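Local coordinates for surface-associated protein CshB (Streptococcus gordonii, PDB 6YZG) that serves as a cell-wall-anchored streptococcal adhesin, seen here as its non-repetitive domain 2, and probably binds host fibronectin, at the interface of chains A and B. Residues are numbered along the deposited sequence; one frame, centred on the assembly and turned at random. Chains: chain A/B, Surface-associated protein CshB.

The interface of chains A and B. Residues chain A 45, 119-123, 153, 155; chain B 248-250.
B:Phe248, B:Tyr249 and B:Val250, from strand 245-252 of one chain, run antiparallel between A:Trp121 to A:Val123 (strand 119-131) and A:Ile155 (strand 153-158), so chain B supplies a middle strand to a sheet of chain A. On the first flank B:Val250 N donates to A:Trp121 O (2.8 Å) and A:Trp121 N returns the bond to B:Val250 O; A:Val123 and B:Phe248 form a second reciprocal pair. On the other flank A:Ile155 N gives to B:Tyr249 O (2.8 Å), and B:Tyr249 N to A:Ile155 O. Side chains alternate between the faces of the sheet. On one, A:Trp121 CG lies between the backbone N and the carbonyl carbon (chi1 66°), which lays the indole alongside B:Val250, whose CB sits over the five-membered ring, 3.8 Å from its centroid. The far end of the indole turns its CH2 toward CE2 of B:Phe248 (3.8 Å), and CZ2 meets the rim of that phenyl ring in its plane. On the opposite face B:Tyr249 packs edge-to-face with A:Phe45, the planes 66° apart; A:Phe45 CD1 stands over the phenol ring toward its rim, while A:Ile155 CD1 caps the centre of the A:Phe45 ring. The interface is two-fold symmetric, each chain lending its strand to the other, which suggests a strand-swapped dimer, although the structure alone does not show whether it forms on the cell. Water 1 joins A:Phe45 N, A:Asn120 OD1 and A:Trp121 O to chain B, lying 3.2 Å from B:Val250 O.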
ATOM      1  N   PHE A  45     -12.036  20.479  -1.164  1.00  8.57           N
ATOM      2  CA  PHE A  45     -12.906  20.124  -2.313  1.00  8.59           C
ATOM      3  C   PHE A  45     -14.394  20.374  -1.966  1.00  8.75           C
ATOM      4  O   PHE A  45     -15.167  20.702  -2.877  1.00  9.50           O
ATOM      5  CB  PHE A  45     -12.683  18.687  -2.730  1.00  8.93           C
ATOM      6  CG  PHE A  45     -13.328  18.260  -4.015  1.00  9.00           C
ATOM      7  CD1 PHE A  45     -12.908  18.764  -5.237  1.00  9.23           C
ATOM      8  CD2 PHE A  45     -14.387  17.384  -3.976  1.00  8.41           C
ATOM      9  CE1 PHE A  45     -13.527  18.307  -6.386  1.00 10.81           C
ATOM     10  CE2 PHE A  45     -15.026  16.954  -5.138  1.00  9.07           C
ATOM     11  CZ  PHE A  45     -14.567  17.426  -6.336  1.00 10.08           C
ATOM     12  N   THR A 119      -6.290  15.086   7.281  1.00  9.52           N
ATOM     13  CA  THR A 119      -6.667  16.424   6.780  1.00  8.89           C
ATOM     14  C   THR A 119      -7.581  16.365   5.576  1.00  9.09           C
ATOM     15  O   THR A 119      -7.752  15.345   4.948  1.00  9.72           O
ATOM     16  CB  THR A 119      -5.433  17.270   6.457  1.00 10.14           C
ATOM     17  OG1 THR A 119      -4.799  16.683   5.324  1.00 11.40           O
ATOM     18  CG2 THR A 119      -4.484  17.391   7.627  1.00 10.62           C
ATOM     19  N   ASN A 120      -8.136  17.517   5.268  1.00  8.01           N
ATOM     20  CA  ASN A 120      -8.999  17.767   4.101  1.00  7.85           C
ATOM     21  C   ASN A 120      -8.620  19.170   3.645  1.00  8.23           C
ATOM     22  O   ASN A 120      -8.862  20.175   4.341  1.00  8.68           O
ATOM     23  CB  ASN A 120     -10.470  17.694   4.508  1.00  9.29           C
ATOM     24  CG  ASN A 120     -11.453  18.073   3.428  1.00  9.58           C
ATOM     25  OD1 ASN A 120     -11.260  17.807   2.255  1.00  9.85           O
ATOM     26  ND2 ASN A 120     -12.614  18.597   3.850  1.00 11.31           N
ATOM     27  N   TRP A 121      -7.909  19.226   2.521  1.00  8.13           N
ATOM     28  CA  TRP A 121      -7.266  20.493   2.085  1.00  7.94           C
ATOM     29  C   TRP A 121      -7.263  20.586   0.579  1.00  8.38           C
ATOM     30  O   TRP A 121      -7.404  19.560  -0.123  1.00  8.35           O
ATOM     31  CB  TRP A 121      -5.840  20.647   2.651  1.00  8.47           C
ATOM     32  CG  TRP A 121      -4.853  19.656   2.151  1.00  8.99           C
ATOM     33  CD1 TRP A 121      -4.607  18.397   2.628  1.00  8.68           C
ATOM     34  CD2 TRP A 121      -3.857  19.822   1.123  1.00  8.74           C
ATOM     35  NE1 TRP A 121      -3.534  17.814   2.020  1.00 10.44           N
ATOM     36  CE2 TRP A 121      -3.050  18.677   1.079  1.00  9.55           C
ATOM     37  CE3 TRP A 121      -3.542  20.889   0.277  1.00  9.47           C
ATOM     38  CZ2 TRP A 121      -1.957  18.539   0.219  1.00  9.92           C
ATOM     39  CZ3 TRP A 121      -2.469  20.747  -0.591  1.00 10.08           C
ATOM     40  CH2 TRP A 121      -1.702  19.600  -0.611  1.00 10.81           C
ATOM     41  N   GLY A 122      -6.948  21.776   0.077  1.00  8.95           N
ATOM     42  CA  GLY A 122      -6.709  21.924  -1.373  1.00  8.81           C
ATOM     43  C   GLY A 122      -5.988  23.211  -1.649  1.00 10.85           C
ATOM     44  O   GLY A 122      -5.835  24.086  -0.772  1.00 10.51           O
ATOM     45  N   VAL A 123      -5.515  23.306  -2.856  1.00  9.88           N
ATOM     46  CA  VAL A 123      -4.814  24.500  -3.380  1.00 10.55           C
ATOM     47  C   VAL A 123      -5.203  24.683  -4.831  1.00 10.76           C
ATOM     48  O   VAL A 123      -5.259  23.680  -5.578  1.00 10.79           O
ATOM     49  CB  VAL A 123      -3.293  24.377  -3.222  1.00 10.31           C
ATOM     50  CG1 VAL A 123      -2.695  23.151  -3.896  1.00  9.83           C
ATOM     51  CG2 VAL A 123      -2.639  25.709  -3.606  1.00 11.09           C
ATOM     52  N   PHE A 153      -7.867  10.211  -0.705  1.00 10.15           N
ATOM     53  CA  PHE A 153      -8.319  10.860  -1.948  1.00  9.62           C
ATOM     54  C   PHE A 153      -7.345  11.942  -2.363  1.00  9.44           C
ATOM     55  O   PHE A 153      -7.007  12.836  -1.562  1.00 10.68           O
ATOM     56  CB  PHE A 153      -9.719  11.459  -1.740  1.00 10.06           C
ATOM     57  CG  PHE A 153     -10.754  10.515  -1.147  1.00 11.50           C
ATOM     58  CD1 PHE A 153     -10.820   9.189  -1.530  1.00 13.04           C
ATOM     59  CD2 PHE A 153     -11.576  10.960  -0.165  1.00 14.37           C
ATOM     60  CE1 PHE A 153     -11.757   8.346  -0.966  1.00 13.72           C
ATOM     61  CE2 PHE A 153     -12.464  10.108   0.486  1.00 16.60           C
ATOM     62  CZ  PHE A 153     -12.616   8.826   0.008  1.00 14.84           C
ATOM     63  N   ILE A 155      -7.453  14.560  -5.814  1.00  7.74           N
ATOM     64  CA  ILE A 155      -8.292  14.987  -6.962  1.00  7.64           C
ATOM     65  C   ILE A 155      -7.533  16.112  -7.658  1.00  7.44           C
ATOM     66  O   ILE A 155      -7.074  17.040  -6.983  1.00  8.09           O
ATOM     67  CB  ILE A 155      -9.683  15.462  -6.506  1.00  8.00           C
ATOM     68  CG1 ILE A 155     -10.426  14.316  -5.806  1.00  9.66           C
ATOM     69  CG2 ILE A 155     -10.466  16.013  -7.680  1.00  9.19           C
ATOM     70  CD1 ILE A 155     -11.603  14.799  -4.981  1.00 10.74           C
TER
ATOM     71  N   PHE B 248      -5.557  21.034  -6.823  1.00  7.58           N
ATOM     72  CA  PHE B 248      -5.169  19.776  -6.207  1.00  7.98           C
ATOM     73  C   PHE B 248      -5.874  19.716  -4.871  1.00  7.67           C
ATOM     74  O   PHE B 248      -5.722  20.653  -4.061  1.00  8.41           O
ATOM     75  CB  PHE B 248      -3.660  19.707  -6.039  1.00  8.64           C
ATOM     76  CG  PHE B 248      -3.143  18.433  -5.400  1.00  8.79           C
ATOM     77  CD1 PHE B 248      -3.099  17.249  -6.112  1.00 10.52           C
ATOM     78  CD2 PHE B 248      -2.740  18.413  -4.075  1.00  9.23           C
ATOM     79  CE1 PHE B 248      -2.567  16.088  -5.545  1.00 12.08           C
ATOM     80  CE2 PHE B 248      -2.208  17.240  -3.535  1.00 10.08           C
ATOM     81  CZ  PHE B 248      -2.164  16.077  -4.255  1.00 10.82           C
ATOM     82  N   TYR B 249      -6.583  18.610  -4.634  1.00  7.58           N
ATOM     83  CA  TYR B 249      -7.413  18.486  -3.408  1.00  7.84           C
ATOM     84  C   TYR B 249      -7.140  17.141  -2.771  1.00  8.18           C
ATOM     85  O   TYR B 249      -7.054  16.132  -3.492  1.00  8.62           O
ATOM     86  CB  TYR B 249      -8.907  18.606  -3.714  1.00  8.66           C
ATOM     87  CG  TYR B 249      -9.267  19.903  -4.373  1.00  8.08           C
ATOM     88  CD1 TYR B 249      -9.239  20.035  -5.754  1.00  8.23           C
ATOM     89  CD2 TYR B 249      -9.671  21.005  -3.622  1.00  9.18           C
ATOM     90  CE1 TYR B 249      -9.522  21.249  -6.365  1.00  8.74           C
ATOM     91  CE2 TYR B 249      -9.934  22.214  -4.211  1.00  9.64           C
ATOM     92  CZ  TYR B 249      -9.864  22.335  -5.581  1.00  9.04           C
ATOM     93  OH  TYR B 249     -10.197  23.532  -6.195  1.00 12.04           O
ATOM     94  N   VAL B 250      -7.021  17.131  -1.463  1.00  7.74           N
ATOM     95  CA  VAL B 250      -6.679  15.903  -0.717  1.00  8.01           C
ATOM     96  C   VAL B 250      -7.616  15.749   0.459  1.00  8.46           C
ATOM     97  O   VAL B 250      -7.871  16.683   1.194  1.00  9.30           O
ATOM     98  CB  VAL B 250      -5.241  15.936  -0.208  1.00  9.22           C
ATOM     99  CG1 VAL B 250      -4.965  14.891   0.857  1.00  9.88           C
ATOM    100  CG2 VAL B 250      -4.243  15.905  -1.352  1.00 10.77           C
TER
HETATM  101  O   HOH W   1     -10.089  18.557  -0.208  1.00  8.84           O